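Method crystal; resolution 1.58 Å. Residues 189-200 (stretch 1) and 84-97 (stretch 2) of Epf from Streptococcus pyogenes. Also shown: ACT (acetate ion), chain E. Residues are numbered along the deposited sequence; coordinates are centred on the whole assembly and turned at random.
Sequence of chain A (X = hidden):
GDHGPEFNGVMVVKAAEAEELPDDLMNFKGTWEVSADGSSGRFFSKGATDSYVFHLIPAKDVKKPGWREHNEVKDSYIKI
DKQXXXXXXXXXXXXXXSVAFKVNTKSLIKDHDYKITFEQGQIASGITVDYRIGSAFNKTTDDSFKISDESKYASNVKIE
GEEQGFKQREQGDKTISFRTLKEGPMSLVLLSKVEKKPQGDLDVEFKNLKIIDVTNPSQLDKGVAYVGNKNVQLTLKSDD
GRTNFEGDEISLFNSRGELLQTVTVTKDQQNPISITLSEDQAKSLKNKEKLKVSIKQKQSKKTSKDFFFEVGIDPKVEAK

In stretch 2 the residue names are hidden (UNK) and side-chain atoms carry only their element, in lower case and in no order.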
# COMPACT_ATOMS: atom_id res chain seq x y z
N VAL A 189 10.08 1.83 -4.34
CA VAL A 189 11.41 2.30 -4.70
C VAL A 189 12.12 1.21 -5.48
O VAL A 189 12.29 0.09 -4.99
CB VAL A 189 12.25 2.74 -3.46
CG1 VAL A 189 13.45 3.58 -3.93
CG2 VAL A 189 11.39 3.54 -2.50
N LEU A 190 12.49 1.54 -6.72
CA LEU A 190 13.14 0.58 -7.64
C LEU A 190 14.60 0.98 -7.77
O LEU A 190 14.90 2.00 -8.42
CB LEU A 190 12.45 0.62 -9.00
CG LEU A 190 10.98 0.15 -8.96
CD1 LEU A 190 10.26 0.56 -10.21
CD2 LEU A 190 10.88 -1.36 -8.74
N LEU A 191 15.49 0.26 -7.07
CA LEU A 191 16.89 0.63 -7.01
C LEU A 191 17.78 -0.28 -7.80
O LEU A 191 17.57 -1.49 -7.83
CB LEU A 191 17.41 0.65 -5.55
CG LEU A 191 16.56 1.45 -4.55
CD1 LEU A 191 15.66 0.52 -3.76
CD2 LEU A 191 17.45 2.23 -3.59
N SER A 192 18.80 0.31 -8.43
CA SER A 192 19.81 -0.50 -9.12
C SER A 192 21.17 0.11 -8.90
O SER A 192 21.28 1.27 -8.50
CB SER A 192 19.49 -0.63 -10.61
OG SER A 192 19.43 0.62 -11.28
N LYS A 193 22.22 -0.68 -9.13
CA LYS A 193 23.55 -0.13 -8.97
C LYS A 193 24.56 -0.90 -9.78
O LYS A 193 24.31 -2.05 -10.17
CB LYS A 193 23.95 -0.07 -7.49
CG LYS A 193 24.39 -1.37 -6.87
CD LYS A 193 25.07 -1.09 -5.52
CE LYS A 193 25.24 -2.31 -4.66
NZ LYS A 193 25.76 -1.94 -3.31
N VAL A 194 25.71 -0.25 -10.02
CA VAL A 194 26.89 -0.88 -10.62
C VAL A 194 27.98 -0.80 -9.57
O VAL A 194 28.11 0.22 -8.89
CB VAL A 194 27.31 -0.26 -11.98
CG1 VAL A 194 26.27 -0.58 -13.05
CG2 VAL A 194 27.57 1.25 -11.91
N GLU A 195 28.79 -1.87 -9.44
CA GLU A 195 29.92 -1.92 -8.51
C GLU A 195 31.21 -1.58 -9.20
O GLU A 195 32.17 -1.19 -8.53
CB GLU A 195 30.07 -3.33 -7.89
CG GLU A 195 28.88 -3.75 -7.06
CD GLU A 195 28.93 -3.41 -5.59
OE1 GLU A 195 29.66 -2.47 -5.20
OE2 GLU A 195 28.22 -4.10 -4.81
N LYS A 196 31.29 -1.80 -10.52
CA LYS A 196 32.50 -1.51 -11.25
C LYS A 196 32.15 -0.68 -12.48
O LYS A 196 30.99 -0.64 -12.89
CB LYS A 196 33.32 -2.77 -11.57
CG LYS A 196 32.71 -3.74 -12.56
CD LYS A 196 33.76 -4.79 -12.93
CE LYS A 196 33.12 -6.06 -13.43
NZ LYS A 196 34.08 -7.20 -13.44
N LYS A 197 33.13 0.03 -13.00
CA LYS A 197 32.93 0.90 -14.15
C LYS A 197 32.41 0.09 -15.35
O LYS A 197 33.03 -0.90 -15.74
CB LYS A 197 34.24 1.61 -14.49
CG LYS A 197 34.04 2.86 -15.31
CD LYS A 197 35.27 3.80 -15.23
CE LYS A 197 34.91 5.25 -15.50
NZ LYS A 197 34.94 6.05 -14.24
N PRO A 198 31.27 0.49 -15.93
CA PRO A 198 30.76 -0.22 -17.13
C PRO A 198 31.73 -0.14 -18.31
O PRO A 198 32.46 0.85 -18.49
CB PRO A 198 29.49 0.57 -17.49
CG PRO A 198 29.06 1.19 -16.17
CD PRO A 198 30.38 1.62 -15.57
N GLN A 199 31.69 -1.18 -19.16
CA GLN A 199 32.49 -1.22 -20.39
C GLN A 199 31.59 -1.03 -21.62
O GLN A 199 32.06 -0.97 -22.76
CB GLN A 199 33.26 -2.54 -20.47
CG GLN A 199 34.33 -2.66 -19.37
CD GLN A 199 35.52 -1.75 -19.59
OE1 GLN A 199 35.85 -1.37 -20.73
NE2 GLN A 199 36.24 -1.44 -18.52
N GLY A 200 30.28 -0.89 -21.37
CA GLY A 200 29.29 -0.56 -22.39
C GLY A 200 28.01 -0.10 -21.71
O GLY A 200 27.94 -0.13 -20.48
N UNK A 84 6.57 1.60 -18.41
CA UNK A 84 7.88 1.17 -17.91
C UNK A 84 8.76 2.30 -17.45
O UNK A 84 8.53 3.48 -17.78
c UNK A 84 8.63 0.43 -19.02
o UNK A 84 8.98 1.30 -20.10
N UNK A 85 9.81 1.94 -16.70
CA UNK A 85 10.76 2.91 -16.19
C UNK A 85 12.12 2.22 -16.19
O UNK A 85 12.21 1.03 -15.86
c UNK A 85 10.41 5.42 -13.26
c UNK A 85 10.31 3.44 -14.81
c UNK A 85 10.29 2.35 -13.69
c UNK A 85 11.10 4.67 -14.40
N UNK A 86 13.15 2.91 -16.70
CA UNK A 86 14.44 2.26 -16.90
C UNK A 86 15.62 3.17 -16.66
O UNK A 86 15.50 4.40 -16.82
c UNK A 86 14.51 1.75 -18.35
N UNK A 87 16.76 2.55 -16.30
CA UNK A 87 18.03 3.25 -16.12
C UNK A 87 19.08 2.66 -17.03
O UNK A 87 19.06 1.45 -17.31
c UNK A 87 18.50 3.16 -14.67
N UNK A 88 20.01 3.51 -17.48
CA UNK A 88 21.14 3.13 -18.31
C UNK A 88 22.38 3.68 -17.66
O UNK A 88 22.43 4.88 -17.35
n UNK A 88 21.29 2.84 -22.65
c UNK A 88 22.09 3.88 -22.02
c UNK A 88 22.30 3.58 -20.55
c UNK A 88 21.00 3.67 -19.74
c UNK A 88 20.76 2.94 -23.86
n UNK A 88 20.01 1.96 -24.34
n UNK A 88 21.00 4.01 -24.62
N UNK A 89 23.36 2.82 -17.40
CA UNK A 89 24.67 3.24 -16.84
C UNK A 89 25.69 3.30 -17.98
O UNK A 89 25.83 2.34 -18.75
c UNK A 89 25.14 2.27 -15.75
c UNK A 89 23.11 1.36 -14.56
c UNK A 89 22.47 2.12 -12.38
o UNK A 89 21.63 2.08 -11.30
c UNK A 89 22.23 1.32 -13.48
c UNK A 89 24.42 3.03 -13.46
c UNK A 89 24.22 2.21 -14.57
c UNK A 89 23.56 2.98 -12.37
N UNK A 90 26.35 4.45 -18.13
CA UNK A 90 27.33 4.66 -19.20
C UNK A 90 28.73 4.31 -18.73
O UNK A 90 29.00 4.28 -17.54
c UNK A 90 25.90 6.63 -20.09
c UNK A 90 25.38 6.02 -21.38
c UNK A 90 26.14 6.52 -22.60
c UNK A 90 27.30 6.13 -19.69
n UNK A 90 25.61 5.92 -23.87
N UNK A 91 29.67 4.15 -19.68
CA UNK A 91 31.05 3.84 -19.34
C UNK A 91 31.71 4.96 -18.51
O UNK A 91 32.69 4.69 -17.82
c UNK A 91 31.39 2.39 -21.41
o UNK A 91 31.93 4.73 -21.40
c UNK A 91 31.91 3.56 -20.60
N UNK A 92 31.21 6.21 -18.61
CA UNK A 92 31.80 7.33 -17.86
C UNK A 92 31.37 7.32 -16.37
O UNK A 92 31.91 8.11 -15.58
o UNK A 92 30.04 8.81 -18.57
c UNK A 92 31.44 8.65 -18.51
N UNK A 93 30.41 6.44 -15.99
CA UNK A 93 29.96 6.31 -14.59
C UNK A 93 31.14 6.06 -13.67
O UNK A 93 31.99 5.23 -13.99
c UNK A 93 28.99 5.10 -14.48
o UNK A 93 27.82 5.35 -15.25
c UNK A 93 28.55 4.81 -13.04
N UNK A 94 31.18 6.74 -12.51
CA UNK A 94 32.16 6.45 -11.48
C UNK A 94 31.53 5.46 -10.53
O UNK A 94 30.56 5.81 -9.85
c UNK A 94 33.63 7.42 -9.60
c UNK A 94 32.63 7.73 -10.75
o UNK A 94 33.21 8.62 -11.71
N UNK A 95 32.06 4.25 -10.48
CA UNK A 95 31.48 3.22 -9.65
C UNK A 95 32.13 3.13 -8.28
O UNK A 95 33.32 3.46 -8.16
c UNK A 95 31.58 1.87 -10.38
N UNK A 96 31.41 2.65 -7.24
CA UNK A 96 29.99 2.25 -7.25
C UNK A 96 29.06 3.46 -7.41
O UNK A 96 29.39 4.58 -6.99
c UNK A 96 31.14 1.46 -5.24
c UNK A 96 29.77 1.55 -5.89
c UNK A 96 31.99 2.51 -5.89
N UNK A 97 27.92 3.23 -8.05
CA UNK A 97 26.95 4.28 -8.34
C UNK A 97 25.57 3.67 -8.44
O UNK A 97 25.43 2.58 -8.99
o UNK A 97 23.90 9.02 -11.61
c UNK A 97 25.58 8.30 -10.09
c UNK A 97 24.71 8.02 -11.13
c UNK A 97 26.41 7.30 -9.59
c UNK A 97 26.40 6.02 -10.14
c UNK A 97 27.35 4.96 -9.65
c UNK A 97 25.56 5.78 -11.22
c UNK A 97 24.69 6.76 -11.69
C ACT E . 22.48 7.41 -24.93
O ACT E . 23.25 8.35 -25.21
OXT ACT E . 22.92 6.31 -24.52
CH3 ACT E . 21.00 7.61 -25.25
O HOH W 1 34.77 2.47 -18.36

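Position 84 opens the strand with one side-chain carbon ending in one oxygen, out of reach of stretch 1; this is Ser84. At position 85 four carbons fork at the first, one arm being two carbons long; its CA-to-CB bond points toward stretch 1, and the side chain meets Leu190. The pattern is that of isoleucine, and CG2 of Ile85 lies 3.9 Å from CD1 of Leu190. Positions 86 and 87 each carry a single carbon; the carbon at position 86 is out of reach, whereas that at position 87 lies near Ser192. They are Ala86 and Ala87, and CB of Ala87 sits 4.3 Å from OG of Ser192.

Position 88 has three carbons, a nitrogen, and a carbon bearing two more nitrogens, a guanidinium that does not touch stretch 1 and identifies Arg88. Its NH1 donates to OXT of the acetate at 3.0 Å.

At position 89 one carbon leads to a six-carbon ring bearing an oxygen, which meets Ser192 and Val194. In Tyr89, the hydroxyl OH donates a hydrogen bond to OG of Ser192 at 2.6 Å, with the serine OG near the plane of the ring. CG1 of Val194 covers one ring face, 4.0 Å from the centroid of the Tyr89 ring and 21° off its normal, a CH-pi contact.

Position 90 has four carbons in a row ending in nitrogen, and its CA-to-CB bond points away from stretch 1; this is Lys90. Its NZ donates to the same acetate OXT at 2.8 Å, while its backbone O packs 3.4 Å from CG of Pro198. At position 91 one carbon carries an oxygen and a carbon, and these atoms lie against Gln199. The residue is Thr91, with CG2 3.4 Å from C of Gln199. Position 92 has one carbon and one oxygen, its CA-to-CB bond pointing away from stretch 1, and is Ser92. Position 93 again has a carbon bearing oxygen and carbon, lying against Val194 and Pro198. As Thr93, it closes the type I turn begun at Lys90, its N and OG1 both donating to O of Lys90 (3.0 and 2.8 Å), and its CG2 meets CG2 of Val194 at 3.9 Å.

Position 94 repeats this branching, but its CA-to-CB bond points away from stretch 1, and it is Thr94. The lone carbon of position 95 abuts Lys196: CB of Ala95 is 3.4 Å from C of Lys196. At position 96 three carbons close a ring onto the backbone nitrogen, beside Glu195, and the residue is Pro96, preceded by a cis peptide bond; its CA approaches O of Val194 at 3.2 Å. Finally, position 97 has one carbon, near Val194, and a six-carbon ring; the oxygen-bearing ring identifies Tyr97. Its end leads away from stretch 1, while CB of Tyr97 stays 4.3 Å from CG2 of Val194.

The strands 84-89 and 189-194 run nearly parallel, 8.9 Å apart, and side chains join them. Direct pairing comes at Val194 and Tyr97, an antiparallel bridge in which N of Val194 donates to O of Tyr97 (3.0 Å) and N of Tyr97 to O of Val194 (3.1 Å). Val194 also packs against Tyr89, Thr93 and Ala95. Beyond it, NZ of Lys197 donates to O of Thr93 at 3.1 Å, and a water donates to O of both Thr91 and Pro198, tying the two loops together.

Stretch 2 84-97: SIAARYKTSTTAPY
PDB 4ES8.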